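Local coordinates for protein COG0546: Predicted phosphatases (PDB 2AH5) that is of unknown function but, as a haloacid dehalogenase-like hydrolase, is predicted to act as a phosphatase, at residues A[176-181]-A[197-202]. Sequence-based numbering, arbitrary orientation.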
loop_
_atom_site.group_PDB
_atom_site.type_symbol
_atom_site.label_atom_id
_atom_site.label_comp_id
_atom_site.label_asym_id
_atom_site.label_seq_id
_atom_site.Cartn_x
_atom_site.Cartn_y
_atom_site.Cartn_z
ATOM N N GLN A 176 -14.487 -6.649 -2.995
ATOM C CA GLN A 176 -14.484 -6.976 -1.576
ATOM C C GLN A 176 -13.212 -6.394 -0.918
ATOM O O GLN A 176 -12.260 -6.020 -1.606
ATOM C CB GLN A 176 -14.544 -8.473 -1.376
ATOM C CG GLN A 176 -15.941 -9.100 -1.609
ATOM C CD GLN A 176 -15.943 -10.558 -1.271
ATOM O OE1 GLN A 176 -15.408 -10.961 -0.234
ATOM N NE2 GLN A 176 -16.516 -11.376 -2.152
ATOM N N LYS A 177 -13.226 -6.309 0.411
ATOM C CA LYS A 177 -12.121 -5.708 1.181
ATOM C C LYS A 177 -11.761 -6.621 2.334
ATOM O O LYS A 177 -12.638 -7.052 3.108
ATOM C CB LYS A 177 -12.451 -4.277 1.668
ATOM C CG LYS A 177 -13.954 -3.973 1.815
ATOM C CD LYS A 177 -14.211 -2.631 2.505
ATOM C CE LYS A 177 -15.595 -2.073 2.203
ATOM N NZ LYS A 177 -16.713 -2.879 2.820
ATOM N N LEU A 178 -10.469 -6.931 2.409
ATOM C CA LEU A 178 -9.914 -7.744 3.472
ATOM C C LEU A 178 -8.904 -6.892 4.245
ATOM O O LEU A 178 -7.830 -6.529 3.707
ATOM C CB LEU A 178 -9.237 -8.984 2.890
ATOM C CG LEU A 178 -8.902 -10.127 3.875
ATOM C CD1 LEU A 178 -8.743 -11.423 3.109
ATOM C CD2 LEU A 178 -7.688 -9.854 4.753
ATOM N N ALA A 179 -9.255 -6.548 5.484
ATOM C CA ALA A 179 -8.412 -5.668 6.303
ATOM C C ALA A 179 -7.296 -6.460 6.973
ATOM O O ALA A 179 -7.536 -7.536 7.511
ATOM C CB ALA A 179 -9.248 -4.938 7.393
ATOM N N ILE A 180 -6.090 -5.901 6.977
ATOM C CA ILE A 180 -4.983 -6.523 7.708
ATOM C C ILE A 180 -4.443 -5.548 8.739
ATOM O O ILE A 180 -4.438 -4.330 8.510
ATOM C CB ILE A 180 -3.876 -7.081 6.770
ATOM C CG1 ILE A 180 -3.036 -5.953 6.109
ATOM C CG2 ILE A 180 -4.510 -8.120 5.786
ATOM C CD1 ILE A 180 -1.809 -5.500 6.960
ATOM N N THR A 181 -4.018 -6.076 9.887
ATOM C CA THR A 181 -3.699 -5.213 11.023
ATOM C C THR A 181 -2.240 -5.308 11.475
ATOM O O THR A 181 -1.884 -4.729 12.511
ATOM C CB THR A 181 -4.625 -5.513 12.231
ATOM O OG1 THR A 181 -4.389 -6.853 12.665
ATOM C CG2 THR A 181 -6.102 -5.385 11.848
ATOM N N TYR A 197 -13.469 -9.577 5.654
ATOM C CA TYR A 197 -12.659 -10.498 6.445
ATOM C C TYR A 197 -11.528 -9.665 7.035
ATOM O O TYR A 197 -11.181 -8.598 6.502
ATOM C CB TYR A 197 -12.105 -11.599 5.551
ATOM C CG TYR A 197 -11.415 -12.723 6.292
ATOM C CD1 TYR A 197 -12.142 -13.834 6.781
ATOM C CD2 TYR A 197 -10.036 -12.700 6.475
ATOM C CE1 TYR A 197 -11.492 -14.883 7.447
ATOM C CE2 TYR A 197 -9.379 -13.734 7.140
ATOM C CZ TYR A 197 -10.108 -14.806 7.616
ATOM O OH TYR A 197 -9.412 -15.790 8.278
ATOM N N ILE A 198 -10.961 -10.135 8.147
ATOM C CA ILE A 198 -9.878 -9.390 8.800
ATOM C C ILE A 198 -8.790 -10.356 9.258
ATOM O O ILE A 198 -9.092 -11.489 9.617
ATOM C CB ILE A 198 -10.392 -8.488 9.976
ATOM C CG1 ILE A 198 -9.268 -7.594 10.529
ATOM C CG2 ILE A 198 -11.025 -9.313 11.054
ATOM C CD1 ILE A 198 -9.780 -6.243 11.133
ATOM N N ALA A 199 -7.535 -9.919 9.225
ATOM C CA ALA A 199 -6.415 -10.774 9.629
ATOM C C ALA A 199 -5.364 -9.984 10.360
ATOM O O ALA A 199 -4.917 -8.947 9.878
ATOM C CB ALA A 199 -5.763 -11.457 8.420
ATOM N N HIS A 200 -4.904 -10.514 11.485
ATOM C CA HIS A 200 -3.762 -9.892 12.162
ATOM C C HIS A 200 -2.411 -10.553 11.831
ATOM O O HIS A 200 -1.354 -10.039 12.211
ATOM C CB HIS A 200 -3.987 -9.756 13.691
ATOM C CG HIS A 200 -3.918 -11.043 14.452
ATOM N ND1 HIS A 200 -4.923 -11.986 14.422
ATOM C CD2 HIS A 200 -2.982 -11.521 15.306
ATOM C CE1 HIS A 200 -4.598 -13.002 15.205
ATOM N NE2 HIS A 200 -3.419 -12.750 15.743
ATOM N N LYS A 201 -2.469 -11.690 11.133
ATOM C CA LYS A 201 -1.299 -12.436 10.717
ATOM C C LYS A 201 -1.487 -12.917 9.282
ATOM O O LYS A 201 -2.592 -13.339 8.917
ATOM C CB LYS A 201 -1.101 -13.684 11.588
ATOM C CG LYS A 201 -0.578 -13.440 12.991
ATOM C CD LYS A 201 -0.593 -14.784 13.708
ATOM C CE LYS A 201 0.605 -14.964 14.643
ATOM N NZ LYS A 201 0.566 -16.315 15.299
ATOM N N PRO A 202 -0.416 -12.896 8.475
ATOM C CA PRO A 202 -0.559 -13.291 7.068
ATOM C C PRO A 202 -1.274 -14.611 6.825
ATOM O O PRO A 202 -2.133 -14.649 5.955
ATOM C CB PRO A 202 0.891 -13.332 6.570
ATOM C CG PRO A 202 1.537 -12.220 7.389
ATOM C CD PRO A 202 0.967 -12.467 8.764
#
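A179 bonds to the neighbouring strand through both its N and its O, and these bonds set the parallel pairing of strand 176-180 with strand 197-199. A179 N donates to Y197 O at 3.0 Å, and A179 O accepts A199 N at 2.9 Å. One step on, T181 N donates to A199 O at 3.0 Å. Each of these three carbonyls also takes a CA-H contact: L178 CA lies beside Y197 O, I198 CA beside A179 O and I180 CA beside A199 O.

Apolar contacts form on both faces of the sheet. On one, L178 and Y197 lie side by side and point the same way, each with CG anti to its backbone N (chi1 -165° and -172°). L178 CD1 comes obliquely to the ring, 3.8 Å from Y197 CD2, and L178 CD2 and I180 CG2 both approach A199 CB more loosely. Helix 204-208 packs here through V205, and E204 O fixes the far end of the tyrosine by bonding its OH. On the other face, I198 CD1 lies 4.0 Å from A179 CB and 3.8 Å from T181 CG2, its side chain crossing the threonine at about a right angle; helix 187-191 packs on this face, L190 against A179, L191 against I198 and Q187 against T181 and I198.

Past the strand ends, T181 OG1 sits 3.1 Å from H200 CB, a close polar-to-carbon contact.

The two strands, linked in sequence by helix 187-191, make a beta-alpha-beta unit at one edge of the Rossmann-like HAD sheet. Main-chain bonds thus fix the register of the outermost strand, while apolar side chains attach it to helices on both faces.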